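Local coordinates for diaminopimelate decarboxylase (Methanocaldococcus jannaschii, PDB 1TWI), which catalyses the pyridoxal-phosphate-dependent decarboxylation of meso-diaminopimelate to L-lysine, the last step of lysine biosynthesis by the diaminopimelate pathway, at residues 139-142 with 143-147; 162-165 with 166-169. All blocks are in the same frame, centred on the assembly; numbering follows the deposited sequence.

Contact 1 of 2, residues 139-142 with 143-147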
# COMPACT_ATOMS: atom_id res chain seq x y z
N LEU A 139 7.97 16.05 -23.74
CA LEU A 139 8.21 16.10 -25.20
C LEU A 139 9.66 16.60 -25.46
O LEU A 139 10.39 15.99 -26.27
CB LEU A 139 7.22 17.06 -25.93
CG LEU A 139 7.51 17.26 -27.44
CD1 LEU A 139 7.25 15.96 -28.22
CD2 LEU A 139 6.64 18.39 -28.03
N ILE A 140 10.05 17.68 -24.80
CA ILE A 140 11.41 18.25 -24.97
C ILE A 140 12.48 17.20 -24.60
O ILE A 140 13.43 16.95 -25.36
CB ILE A 140 11.55 19.60 -24.15
CG1 ILE A 140 10.59 20.66 -24.76
CG2 ILE A 140 13.05 20.15 -24.16
CD1 ILE A 140 10.53 21.94 -23.95
N LEU A 141 12.29 16.52 -23.48
CA LEU A 141 13.26 15.52 -23.07
C LEU A 141 13.33 14.37 -24.06
O LEU A 141 14.42 13.84 -24.39
CB LEU A 141 12.93 15.02 -21.64
CG LEU A 141 13.76 13.80 -21.18
CD1 LEU A 141 15.25 14.18 -21.07
CD2 LEU A 141 13.24 13.35 -19.80
N ILE A 142 12.18 13.95 -24.58
CA ILE A 142 12.20 12.84 -25.54
C ILE A 142 12.94 13.25 -26.84
O ILE A 142 13.74 12.47 -27.39
CB ILE A 142 10.75 12.39 -25.94
CG1 ILE A 142 10.09 11.65 -24.74
CG2 ILE A 142 10.78 11.53 -27.17
CD1 ILE A 142 8.52 11.48 -24.92
N ASN A 143 12.66 14.46 -27.34
CA ASN A 143 13.29 14.89 -28.59
C ASN A 143 14.83 15.03 -28.34
O ASN A 143 15.63 14.64 -29.18
CB ASN A 143 12.68 16.25 -29.02
CG ASN A 143 13.28 16.79 -30.28
OD1 ASN A 143 13.91 17.84 -30.25
ND2 ASN A 143 13.10 16.09 -31.40
N GLU A 144 15.23 15.58 -27.19
CA GLU A 144 16.66 15.73 -26.88
C GLU A 144 17.32 14.34 -26.75
O GLU A 144 18.44 14.12 -27.21
CB GLU A 144 16.85 16.52 -25.58
CG GLU A 144 16.68 18.05 -25.70
CD GLU A 144 16.51 18.71 -24.31
OE1 GLU A 144 16.32 19.96 -24.24
OE2 GLU A 144 16.55 17.97 -23.29
N THR A 145 16.64 13.38 -26.12
CA THR A 145 17.20 12.04 -25.94
C THR A 145 17.30 11.29 -27.27
O THR A 145 18.32 10.61 -27.57
CB THR A 145 16.36 11.27 -24.91
OG1 THR A 145 16.34 12.03 -23.71
CG2 THR A 145 16.94 9.89 -24.66
N ALA A 146 16.25 11.40 -28.07
CA ALA A 146 16.24 10.78 -29.39
C ALA A 146 17.43 11.38 -30.19
O ALA A 146 18.13 10.67 -30.92
CB ALA A 146 14.87 11.11 -30.12
N LYS A 147 17.61 12.70 -30.09
CA LYS A 147 18.74 13.36 -30.79
C LYS A 147 20.08 12.74 -30.30
O LYS A 147 20.95 12.40 -31.11
CB LYS A 147 18.76 14.85 -30.50
CG LYS A 147 19.93 15.60 -31.16
CD LYS A 147 19.97 17.03 -30.62
CE LYS A 147 20.91 18.00 -31.41
NZ LYS A 147 20.83 19.39 -30.79
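Leu141 and Thr145 carry a local i to i+4 contact within helix 136-149, which joins strands 130-133 and 153-160 in a beta-alpha-beta unit of the pyridoxal-binding TIM-type barrel. Four successive backbone bonds establish the alpha-helical geometry, from Asn143 N to Leu139 O (2.9 Å) through to Ala146 N to Ile142 O (2.8 Å). The third of them shares its acceptor: Leu141 O takes Thr145 N at 2.9 Å and, from the other face of the carbonyl plane, the hydroxyl Thr145 OG1 at 2.7 Å. With chi1 at -57°, Thr145 OG1 sits beside its own backbone N, close enough for the two donors to share Leu141 O. Thr145 OG1 also touches Leu141 CD1 at 3.6 Å and is hydrogen-bonded to Lys117 NZ, so this buried hydroxyl is gripped twice. One residue earlier, Glu144 lies alongside Ile140, one turn before it, on the more open side, its extended chain bringing Glu144 OE1 to 3.3 Å from Ile140 CG2. Among its neighbours, the helix lays Leu139 and Ile142 against strands 130-133 and 153-160, while Leu141 and Thr145 face helix 117-125, and Leu141 also packs on His308 of the second subunit.

Contact 2 of 2, residues 162-165 with 166-169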
# COMPACT_ATOMS: atom_id res chain seq x y z
N ASN A 162 -12.23 18.46 -23.72
CA ASN A 162 -13.15 19.38 -23.12
C ASN A 162 -14.51 18.70 -22.80
O ASN A 162 -15.53 19.04 -23.40
CB ASN A 162 -13.31 20.55 -24.09
CG ASN A 162 -13.89 21.78 -23.43
OD1 ASN A 162 -14.36 22.70 -24.10
ND2 ASN A 162 -13.84 21.81 -22.09
N VAL A 163 -14.49 17.73 -21.88
CA VAL A 163 -15.68 16.99 -21.44
C VAL A 163 -16.75 17.94 -20.87
O VAL A 163 -16.42 18.86 -20.13
CB VAL A 163 -15.30 16.01 -20.36
CG1 VAL A 163 -16.53 15.44 -19.72
CG2 VAL A 163 -14.43 14.90 -20.97
N ASN A 164 -18.01 17.73 -21.22
CA ASN A 164 -19.07 18.61 -20.71
C ASN A 164 -19.15 18.51 -19.17
O ASN A 164 -19.59 17.49 -18.63
CB ASN A 164 -20.43 18.18 -21.27
CG ASN A 164 -21.52 19.19 -20.98
OD1 ASN A 164 -21.48 19.89 -19.94
ND2 ASN A 164 -22.52 19.28 -21.89
N PRO A 165 -18.80 19.58 -18.45
CA PRO A 165 -18.84 19.61 -16.99
C PRO A 165 -20.26 19.55 -16.40
O PRO A 165 -20.45 19.21 -15.22
CB PRO A 165 -18.12 20.92 -16.65
CG PRO A 165 -18.52 21.76 -17.74
CD PRO A 165 -18.45 20.91 -18.98
N LYS A 166 -21.26 19.85 -17.23
CA LYS A 166 -22.64 19.82 -16.75
C LYS A 166 -23.11 18.37 -16.73
O LYS A 166 -23.75 17.92 -15.79
CB LYS A 166 -23.55 20.66 -17.68
CG LYS A 166 -22.99 22.05 -18.08
CD LYS A 166 -22.97 23.06 -16.92
CE LYS A 166 -22.14 24.36 -17.26
NZ LYS A 166 -20.62 24.12 -17.48
N THR A 167 -22.77 17.64 -17.78
CA THR A 167 -23.17 16.25 -17.91
C THR A 167 -22.20 15.26 -17.21
O THR A 167 -22.62 14.20 -16.72
CB THR A 167 -23.32 15.91 -19.40
OG1 THR A 167 -22.13 16.31 -20.09
CG2 THR A 167 -24.53 16.70 -20.02
N HIS A 168 -20.91 15.62 -17.14
CA HIS A 168 -19.95 14.72 -16.48
C HIS A 168 -19.02 15.52 -15.56
O HIS A 168 -17.81 15.62 -15.82
CB HIS A 168 -19.10 13.98 -17.53
CG HIS A 168 -19.91 13.08 -18.41
ND1 HIS A 168 -20.63 13.54 -19.49
CD2 HIS A 168 -20.16 11.75 -18.33
CE1 HIS A 168 -21.28 12.54 -20.05
NE2 HIS A 168 -21.01 11.44 -19.36
N PRO A 169 -19.57 16.07 -14.46
CA PRO A 169 -18.72 16.85 -13.56
C PRO A 169 -17.55 16.09 -12.94
O PRO A 169 -16.46 16.65 -12.87
CB PRO A 169 -19.72 17.40 -12.53
CG PRO A 169 -20.77 16.28 -12.45
CD PRO A 169 -20.94 15.91 -13.91
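Asn164 has its CG trans to its own nitrogen (chi1 -170°), and with chi2 at -30° the amide brings OD1 to the backbone N-H groups of Lys166 and Thr167. The result is an Asx motif in the loop between strand 153-160 and helix 169-177 of the alanine racemase-like barrel. Its first element is an Asx turn: Lys166 N donates to Asn164 OD1 at 2.7 Å, approaching from outside the plane of the amide, with a tilt of 27°. Thr167 N adds a weak bond to Asn164 OD1 at 3.4 Å. The second element is the backbone bond from His168 N to Asn164 O at 2.7 Å, a five-residue closure that curls the chain just ahead of the helix, where His168 holds the N-cap position. One asparagine thus uses both its side-chain and main-chain oxygens to define the turn, while its own backbone N is hydrogen-bonded to Glu223 on helix 219-237.

Lys166 crosses the asparagine side chain at about a right angle, its CB lying 3.2 Å from Asn164 OD1. Its chain then bends at chi2 and chi4 to run beside the proline ring, placing Lys166 NZ 3.2 Å from Pro165 CG. On the inner side, Val163 meets His168 crosswise: Val163 CG1 rests 3.7 Å from His168 CB. The imidazole points on to helix 219-237, where His168 NE2 is hydrogen-bonded to Ser219 OG, and this should help fix the ring's rotation. Pro169, the first residue of the helix, has no N-H to offer Pro165 O, and its ring carbon Pro169 CB lies 3.3 Å from that oxygen, Pro165 O.

Both contacts are local and belong to the barrel domain, flanking strand 153-160: contact 1 lies on the helix that precedes it, contact 2 in the loop that follows it. Their centres are 34 Å apart and their nearest atoms about 19 Å, so neither touches the other. Contact 1 is partly buried, a regular helical repeat in which a threonine hydroxyl doubles a backbone bond and aliphatic side chains meet barrel strands and a neighbouring helix. Contact 2 is at the surface, irregular, and combines one backbone i to i+4 bond with shorter-range bonds to an asparagine side chain. Contact 1 also reaches the second subunit, whereas no other protein chain of the assembly touches contact 2.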